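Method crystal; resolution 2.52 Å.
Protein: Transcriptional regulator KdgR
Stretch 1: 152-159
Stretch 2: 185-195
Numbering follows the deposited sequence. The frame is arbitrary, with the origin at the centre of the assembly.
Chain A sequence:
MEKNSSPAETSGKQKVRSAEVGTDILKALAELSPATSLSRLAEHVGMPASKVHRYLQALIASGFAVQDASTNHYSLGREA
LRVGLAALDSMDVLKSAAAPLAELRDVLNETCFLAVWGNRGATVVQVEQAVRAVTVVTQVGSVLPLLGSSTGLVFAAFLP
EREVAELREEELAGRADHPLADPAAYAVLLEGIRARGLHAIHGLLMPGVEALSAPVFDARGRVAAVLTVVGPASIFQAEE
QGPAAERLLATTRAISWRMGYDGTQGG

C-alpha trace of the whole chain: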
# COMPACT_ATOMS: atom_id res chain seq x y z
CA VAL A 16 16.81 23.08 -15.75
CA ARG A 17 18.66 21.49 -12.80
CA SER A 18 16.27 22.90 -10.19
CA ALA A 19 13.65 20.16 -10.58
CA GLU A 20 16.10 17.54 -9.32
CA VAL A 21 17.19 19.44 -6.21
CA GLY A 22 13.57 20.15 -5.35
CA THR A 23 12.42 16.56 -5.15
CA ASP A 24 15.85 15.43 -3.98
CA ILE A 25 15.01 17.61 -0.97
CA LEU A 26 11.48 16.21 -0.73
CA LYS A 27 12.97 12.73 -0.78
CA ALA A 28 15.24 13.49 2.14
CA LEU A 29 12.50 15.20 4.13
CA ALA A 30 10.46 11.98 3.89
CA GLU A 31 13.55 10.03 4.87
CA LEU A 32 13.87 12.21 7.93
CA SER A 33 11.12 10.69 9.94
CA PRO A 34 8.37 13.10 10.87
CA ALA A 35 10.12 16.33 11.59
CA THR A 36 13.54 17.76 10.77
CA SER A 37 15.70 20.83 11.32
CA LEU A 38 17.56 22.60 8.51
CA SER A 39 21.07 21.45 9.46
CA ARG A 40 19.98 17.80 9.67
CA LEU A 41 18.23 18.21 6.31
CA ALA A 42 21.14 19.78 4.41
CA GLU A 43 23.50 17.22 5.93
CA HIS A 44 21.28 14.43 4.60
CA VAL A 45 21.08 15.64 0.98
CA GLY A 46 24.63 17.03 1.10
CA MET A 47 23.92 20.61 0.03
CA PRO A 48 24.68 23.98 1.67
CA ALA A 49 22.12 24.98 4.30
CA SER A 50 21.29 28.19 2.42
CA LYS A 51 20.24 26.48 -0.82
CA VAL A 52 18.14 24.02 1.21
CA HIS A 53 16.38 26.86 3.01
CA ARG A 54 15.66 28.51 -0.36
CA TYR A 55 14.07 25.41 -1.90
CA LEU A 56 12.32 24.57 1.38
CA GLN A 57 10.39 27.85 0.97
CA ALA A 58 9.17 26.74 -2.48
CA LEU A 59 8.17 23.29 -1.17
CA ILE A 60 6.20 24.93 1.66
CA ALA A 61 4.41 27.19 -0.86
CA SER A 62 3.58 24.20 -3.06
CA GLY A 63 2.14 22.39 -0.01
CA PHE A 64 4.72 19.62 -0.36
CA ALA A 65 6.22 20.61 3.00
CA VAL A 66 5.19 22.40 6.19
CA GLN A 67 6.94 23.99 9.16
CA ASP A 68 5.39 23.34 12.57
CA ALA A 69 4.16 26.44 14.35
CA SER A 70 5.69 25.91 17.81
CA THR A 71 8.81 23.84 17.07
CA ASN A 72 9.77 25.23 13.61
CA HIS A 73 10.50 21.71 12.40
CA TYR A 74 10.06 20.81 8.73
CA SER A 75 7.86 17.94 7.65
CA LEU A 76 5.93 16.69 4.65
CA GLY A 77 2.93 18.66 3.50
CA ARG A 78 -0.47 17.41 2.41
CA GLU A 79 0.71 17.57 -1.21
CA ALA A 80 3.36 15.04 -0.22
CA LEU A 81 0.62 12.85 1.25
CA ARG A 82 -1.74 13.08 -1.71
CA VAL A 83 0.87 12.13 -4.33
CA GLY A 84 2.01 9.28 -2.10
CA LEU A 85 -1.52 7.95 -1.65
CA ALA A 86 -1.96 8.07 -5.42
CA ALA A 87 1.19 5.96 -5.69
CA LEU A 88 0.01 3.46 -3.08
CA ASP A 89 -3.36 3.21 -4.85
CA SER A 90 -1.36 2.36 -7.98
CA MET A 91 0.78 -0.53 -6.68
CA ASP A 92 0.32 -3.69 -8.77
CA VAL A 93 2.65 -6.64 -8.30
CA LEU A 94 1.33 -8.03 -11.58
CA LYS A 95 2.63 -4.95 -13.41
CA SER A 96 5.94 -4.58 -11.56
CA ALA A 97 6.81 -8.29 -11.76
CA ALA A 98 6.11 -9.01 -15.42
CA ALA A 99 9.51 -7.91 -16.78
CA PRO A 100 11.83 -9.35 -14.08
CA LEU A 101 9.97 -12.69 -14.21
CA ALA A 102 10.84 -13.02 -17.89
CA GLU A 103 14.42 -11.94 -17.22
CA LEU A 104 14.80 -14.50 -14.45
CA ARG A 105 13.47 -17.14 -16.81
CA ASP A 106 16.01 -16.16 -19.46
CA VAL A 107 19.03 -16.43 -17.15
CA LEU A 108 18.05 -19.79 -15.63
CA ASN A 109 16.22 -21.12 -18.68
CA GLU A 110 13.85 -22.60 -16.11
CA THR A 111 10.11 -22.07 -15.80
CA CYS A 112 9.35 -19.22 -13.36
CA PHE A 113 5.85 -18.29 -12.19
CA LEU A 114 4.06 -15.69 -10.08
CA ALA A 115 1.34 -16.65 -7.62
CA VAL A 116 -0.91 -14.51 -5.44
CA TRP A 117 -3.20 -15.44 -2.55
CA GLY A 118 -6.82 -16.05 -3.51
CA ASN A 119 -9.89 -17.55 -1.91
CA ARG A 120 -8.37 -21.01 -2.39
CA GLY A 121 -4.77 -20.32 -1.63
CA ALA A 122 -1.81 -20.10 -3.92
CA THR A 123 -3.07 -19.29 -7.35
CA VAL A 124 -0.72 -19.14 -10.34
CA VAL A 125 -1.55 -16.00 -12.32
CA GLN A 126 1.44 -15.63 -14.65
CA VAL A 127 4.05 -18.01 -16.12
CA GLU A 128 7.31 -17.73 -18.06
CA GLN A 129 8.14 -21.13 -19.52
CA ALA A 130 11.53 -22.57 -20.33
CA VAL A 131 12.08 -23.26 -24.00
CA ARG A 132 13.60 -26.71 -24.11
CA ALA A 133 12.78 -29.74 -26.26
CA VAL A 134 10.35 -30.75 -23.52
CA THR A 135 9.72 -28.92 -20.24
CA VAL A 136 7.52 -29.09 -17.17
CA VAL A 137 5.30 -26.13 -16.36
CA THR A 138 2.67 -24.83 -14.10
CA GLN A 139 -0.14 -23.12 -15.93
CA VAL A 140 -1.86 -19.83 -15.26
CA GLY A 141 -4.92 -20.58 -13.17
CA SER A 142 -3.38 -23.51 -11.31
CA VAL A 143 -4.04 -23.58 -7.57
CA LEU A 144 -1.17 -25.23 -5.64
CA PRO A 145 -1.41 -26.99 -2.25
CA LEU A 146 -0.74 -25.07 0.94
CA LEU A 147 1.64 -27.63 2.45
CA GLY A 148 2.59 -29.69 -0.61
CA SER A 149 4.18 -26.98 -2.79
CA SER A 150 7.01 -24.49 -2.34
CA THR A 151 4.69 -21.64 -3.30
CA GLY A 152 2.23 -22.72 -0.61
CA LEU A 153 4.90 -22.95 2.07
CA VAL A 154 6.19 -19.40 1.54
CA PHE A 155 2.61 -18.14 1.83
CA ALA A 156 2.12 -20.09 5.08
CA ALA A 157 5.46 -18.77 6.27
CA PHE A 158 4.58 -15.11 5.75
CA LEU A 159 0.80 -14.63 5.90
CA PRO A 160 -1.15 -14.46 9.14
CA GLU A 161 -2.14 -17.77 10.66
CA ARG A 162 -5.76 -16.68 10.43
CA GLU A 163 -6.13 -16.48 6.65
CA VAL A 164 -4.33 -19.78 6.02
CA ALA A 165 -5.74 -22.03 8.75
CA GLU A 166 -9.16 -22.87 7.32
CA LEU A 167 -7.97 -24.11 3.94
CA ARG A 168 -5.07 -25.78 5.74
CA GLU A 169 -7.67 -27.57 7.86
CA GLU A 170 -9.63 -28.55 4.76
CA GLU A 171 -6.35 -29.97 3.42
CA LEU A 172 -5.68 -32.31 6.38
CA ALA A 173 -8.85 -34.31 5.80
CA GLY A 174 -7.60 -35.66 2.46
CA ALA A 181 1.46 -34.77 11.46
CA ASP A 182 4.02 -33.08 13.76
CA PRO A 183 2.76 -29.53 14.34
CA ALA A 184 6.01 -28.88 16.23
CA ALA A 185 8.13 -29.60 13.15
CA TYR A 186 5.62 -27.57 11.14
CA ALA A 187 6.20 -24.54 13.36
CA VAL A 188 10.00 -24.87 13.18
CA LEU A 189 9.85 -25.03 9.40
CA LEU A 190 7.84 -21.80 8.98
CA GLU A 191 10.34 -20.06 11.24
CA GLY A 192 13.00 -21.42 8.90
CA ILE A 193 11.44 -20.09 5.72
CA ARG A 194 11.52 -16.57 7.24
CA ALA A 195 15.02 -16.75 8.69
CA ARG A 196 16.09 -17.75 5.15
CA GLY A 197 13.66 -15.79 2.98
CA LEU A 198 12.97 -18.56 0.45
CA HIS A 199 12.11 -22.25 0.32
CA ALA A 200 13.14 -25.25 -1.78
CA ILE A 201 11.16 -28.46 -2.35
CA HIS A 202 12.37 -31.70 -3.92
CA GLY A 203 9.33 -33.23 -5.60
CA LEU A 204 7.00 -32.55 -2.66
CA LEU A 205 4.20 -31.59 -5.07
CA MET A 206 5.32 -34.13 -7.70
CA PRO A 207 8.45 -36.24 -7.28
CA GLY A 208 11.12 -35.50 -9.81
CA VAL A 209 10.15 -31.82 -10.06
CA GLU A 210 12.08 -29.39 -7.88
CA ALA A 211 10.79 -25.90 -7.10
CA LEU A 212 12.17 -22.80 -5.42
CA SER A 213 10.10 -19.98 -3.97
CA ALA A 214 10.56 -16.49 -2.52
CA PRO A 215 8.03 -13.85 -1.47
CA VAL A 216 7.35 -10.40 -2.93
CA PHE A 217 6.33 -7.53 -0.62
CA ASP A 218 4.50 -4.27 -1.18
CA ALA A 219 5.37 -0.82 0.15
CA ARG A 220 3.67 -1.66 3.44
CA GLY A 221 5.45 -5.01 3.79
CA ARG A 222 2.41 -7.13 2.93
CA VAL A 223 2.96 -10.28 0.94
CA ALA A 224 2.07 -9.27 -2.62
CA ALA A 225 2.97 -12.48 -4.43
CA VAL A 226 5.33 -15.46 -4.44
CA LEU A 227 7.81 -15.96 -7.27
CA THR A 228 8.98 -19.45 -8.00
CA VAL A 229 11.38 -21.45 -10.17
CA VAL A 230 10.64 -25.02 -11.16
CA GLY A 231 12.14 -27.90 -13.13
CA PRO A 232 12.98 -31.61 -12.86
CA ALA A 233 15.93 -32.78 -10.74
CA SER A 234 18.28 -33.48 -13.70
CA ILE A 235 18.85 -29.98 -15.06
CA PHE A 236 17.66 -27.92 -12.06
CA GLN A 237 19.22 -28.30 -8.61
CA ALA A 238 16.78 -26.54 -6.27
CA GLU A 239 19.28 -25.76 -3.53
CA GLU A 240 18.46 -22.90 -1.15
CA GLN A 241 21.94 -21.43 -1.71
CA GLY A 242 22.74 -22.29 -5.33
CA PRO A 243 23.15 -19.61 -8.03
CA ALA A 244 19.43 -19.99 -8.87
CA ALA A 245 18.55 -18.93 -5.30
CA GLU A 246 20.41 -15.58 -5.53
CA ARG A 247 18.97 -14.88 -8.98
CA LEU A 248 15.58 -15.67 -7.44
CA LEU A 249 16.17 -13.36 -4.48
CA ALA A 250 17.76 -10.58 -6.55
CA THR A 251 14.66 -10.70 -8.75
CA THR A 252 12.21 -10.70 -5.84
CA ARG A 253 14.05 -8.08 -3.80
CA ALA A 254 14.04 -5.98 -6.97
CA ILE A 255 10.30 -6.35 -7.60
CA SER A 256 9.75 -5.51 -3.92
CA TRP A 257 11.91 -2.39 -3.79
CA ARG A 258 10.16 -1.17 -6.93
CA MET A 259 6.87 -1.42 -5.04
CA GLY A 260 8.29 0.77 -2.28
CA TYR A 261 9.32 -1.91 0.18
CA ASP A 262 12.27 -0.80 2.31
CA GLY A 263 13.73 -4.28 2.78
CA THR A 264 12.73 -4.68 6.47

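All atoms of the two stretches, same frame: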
# COMPACT_ATOMS: atom_id res chain seq x y z
N GLY A 152 3.14 -22.70 -1.74
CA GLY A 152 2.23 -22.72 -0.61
C GLY A 152 2.94 -22.57 0.71
O GLY A 152 2.38 -22.00 1.66
N LEU A 153 4.18 -23.05 0.81
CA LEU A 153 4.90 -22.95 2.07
C LEU A 153 5.35 -21.52 2.35
O LEU A 153 5.30 -21.06 3.49
CB LEU A 153 6.09 -23.91 2.10
CG LEU A 153 5.75 -25.41 2.06
CD1 LEU A 153 6.77 -26.26 2.80
CD2 LEU A 153 4.38 -25.65 2.64
N VAL A 154 5.80 -20.79 1.32
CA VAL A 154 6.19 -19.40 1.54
C VAL A 154 4.99 -18.60 2.02
O VAL A 154 5.07 -17.87 3.01
CB VAL A 154 6.81 -18.78 0.28
CG1 VAL A 154 7.11 -17.27 0.57
CG2 VAL A 154 8.06 -19.54 -0.14
N PHE A 155 3.84 -18.74 1.35
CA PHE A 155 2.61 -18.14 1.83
C PHE A 155 2.38 -18.45 3.32
O PHE A 155 2.30 -17.54 4.15
CB PHE A 155 1.43 -18.61 0.97
CG PHE A 155 1.27 -17.85 -0.36
CD1 PHE A 155 1.20 -16.47 -0.39
CD2 PHE A 155 1.20 -18.53 -1.57
CE1 PHE A 155 1.05 -15.78 -1.59
CE2 PHE A 155 1.05 -17.84 -2.78
CZ PHE A 155 0.97 -16.46 -2.78
N ALA A 156 2.31 -19.74 3.68
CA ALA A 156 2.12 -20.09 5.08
C ALA A 156 3.19 -19.47 5.96
O ALA A 156 2.92 -19.13 7.13
CB ALA A 156 2.12 -21.60 5.26
N ALA A 157 4.40 -19.32 5.44
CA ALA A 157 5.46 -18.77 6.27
C ALA A 157 5.22 -17.30 6.58
O ALA A 157 5.55 -16.84 7.68
CB ALA A 157 6.82 -18.96 5.59
N PHE A 158 4.62 -16.56 5.65
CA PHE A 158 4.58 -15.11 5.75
C PHE A 158 3.20 -14.52 5.99
O PHE A 158 3.12 -13.43 6.56
CB PHE A 158 5.20 -14.49 4.50
CG PHE A 158 6.69 -14.67 4.43
CD1 PHE A 158 7.24 -15.81 3.88
CD2 PHE A 158 7.53 -13.72 4.99
CE1 PHE A 158 8.61 -15.99 3.84
CE2 PHE A 158 8.91 -13.90 4.96
CZ PHE A 158 9.45 -15.04 4.38
N LEU A 159 2.12 -15.18 5.62
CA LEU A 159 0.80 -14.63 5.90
C LEU A 159 0.37 -14.92 7.32
O LEU A 159 0.88 -15.84 7.97
CB LEU A 159 -0.24 -15.19 4.94
CG LEU A 159 0.02 -14.80 3.51
CD1 LEU A 159 -0.26 -16.00 2.70
CD2 LEU A 159 -0.76 -13.51 3.11
N ALA A 185 7.30 -29.73 14.33
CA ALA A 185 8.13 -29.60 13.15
C ALA A 185 7.56 -28.57 12.18
O ALA A 185 8.30 -27.81 11.55
CB ALA A 185 8.28 -30.95 12.45
N TYR A 186 6.23 -28.55 12.03
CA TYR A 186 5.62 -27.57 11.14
C TYR A 186 5.98 -26.15 11.57
O TYR A 186 6.34 -25.31 10.73
CB TYR A 186 4.10 -27.77 11.12
CG TYR A 186 3.27 -26.61 10.59
CD1 TYR A 186 2.84 -26.58 9.28
CD2 TYR A 186 2.88 -25.57 11.43
CE1 TYR A 186 2.07 -25.54 8.80
CE2 TYR A 186 2.11 -24.53 10.97
CZ TYR A 186 1.70 -24.51 9.65
OH TYR A 186 0.94 -23.46 9.17
N ALA A 187 5.92 -25.88 12.87
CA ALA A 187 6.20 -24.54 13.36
C ALA A 187 7.68 -24.19 13.22
O ALA A 187 8.02 -23.03 12.95
CB ALA A 187 5.75 -24.40 14.81
N VAL A 188 8.58 -25.17 13.36
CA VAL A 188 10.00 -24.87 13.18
C VAL A 188 10.31 -24.61 11.71
O VAL A 188 11.22 -23.85 11.38
CB VAL A 188 10.87 -25.99 13.77
CG1 VAL A 188 10.37 -26.41 15.12
CG2 VAL A 188 10.95 -27.17 12.83
N LEU A 189 9.54 -25.22 10.81
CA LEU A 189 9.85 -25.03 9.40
C LEU A 189 9.43 -23.64 8.92
O LEU A 189 10.16 -23.00 8.16
CB LEU A 189 9.21 -26.12 8.54
CG LEU A 189 9.38 -25.84 7.05
CD1 LEU A 189 10.77 -26.25 6.55
CD2 LEU A 189 8.30 -26.51 6.23
N LEU A 190 8.28 -23.15 9.36
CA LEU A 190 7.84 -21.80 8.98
C LEU A 190 8.78 -20.73 9.54
O LEU A 190 9.03 -19.72 8.89
CB LEU A 190 6.41 -21.56 9.46
CG LEU A 190 5.44 -22.60 8.90
CD1 LEU A 190 4.00 -22.18 9.09
CD2 LEU A 190 5.77 -22.83 7.42
N GLU A 191 9.31 -20.95 10.73
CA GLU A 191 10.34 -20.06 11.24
C GLU A 191 11.60 -20.14 10.38
O GLU A 191 12.34 -19.16 10.26
CB GLU A 191 10.61 -20.40 12.71
CG GLU A 191 11.84 -19.78 13.34
CD GLU A 191 11.95 -20.16 14.80
OE1 GLU A 191 12.78 -19.58 15.55
OE2 GLU A 191 11.17 -21.04 15.21
N GLY A 192 11.85 -21.30 9.77
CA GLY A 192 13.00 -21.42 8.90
C GLY A 192 12.83 -20.64 7.62
O GLY A 192 13.74 -19.93 7.19
N ILE A 193 11.66 -20.75 7.00
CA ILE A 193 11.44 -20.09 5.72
C ILE A 193 11.58 -18.57 5.86
O ILE A 193 11.97 -17.88 4.90
CB ILE A 193 10.07 -20.51 5.15
CG1 ILE A 193 9.93 -22.03 5.17
CG2 ILE A 193 9.88 -20.03 3.74
CD1 ILE A 193 8.57 -22.53 4.71
N ARG A 194 11.30 -18.01 7.05
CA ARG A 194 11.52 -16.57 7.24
C ARG A 194 12.98 -16.24 7.50
O ARG A 194 13.54 -15.32 6.90
CB ARG A 194 10.71 -16.04 8.41
CG ARG A 194 9.27 -16.32 8.39
CD ARG A 194 8.82 -16.24 9.86
NE ARG A 194 7.55 -16.91 10.00
CZ ARG A 194 7.13 -17.44 11.13
NH1 ARG A 194 7.89 -17.39 12.22
NH2 ARG A 194 5.96 -18.04 11.16
N ALA A 195 13.60 -16.95 8.46
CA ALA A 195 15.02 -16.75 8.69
C ALA A 195 15.81 -16.74 7.39
O ALA A 195 16.77 -15.97 7.25
CB ALA A 195 15.55 -17.85 9.62

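This is a small, mainly apolar packing of two helices that cross almost at right angles, fastened at one end by a single hydrogen bond from an arginine side chain to a backbone carbonyl. The helix axes run at 92° to each other and approach to 8.6 Å. Such a crossing keeps the contact short, and the two stretches together bury 398 Å². The backbones come nearest at A157 and L190, whose CA atoms lie 4.7 Å apart. The small side chain of A157 fits in the narrow gap: A157 CB is 4.0 Å from L190 O.

I193 is the centre of the packing. Its CA-to-CB bond points toward the first helix, and its side chain sits as a knob among L153, V154, A157 and F158. The tightest of these contacts is I193 CB to A157 CB, at 3.6 Å. I193 CD1 reaches L153 CB at 3.9 Å, while I193 CG2 lies 4.2 Å from F158 CE1 and 4.3 Å from V154 CG2.

L190, one turn earlier, also points toward the first helix. L190 CD1 is 3.8 Å from A156 O and 4.3 Å from A156 CB, and L190 CD2 is 4.4 Å from A157 CB. L189 starts out sideways, but its end comes nearer, and L189 CD2 meets L153 CD1 at 3.8 Å. Y186 adds little: Y186 OH is 4.5 Å from A156 CB and is hydrogen-bonded elsewhere in the structure.

R194 supplies the polar contact. R194 NE donates to A157 O at 3.1 Å with an N-H...O angle of 170°, so the bond is nearly straight. The carbonyl lies at the edge of the guanidinium, near its plane, as suits an NE donor. A157 lies in the last turn of its helix, which runs to F158; L159 is the first residue to leave helical phi/psi. R194 CG lies over one face of the F158 ring, 4.2 Å from F158 CZ.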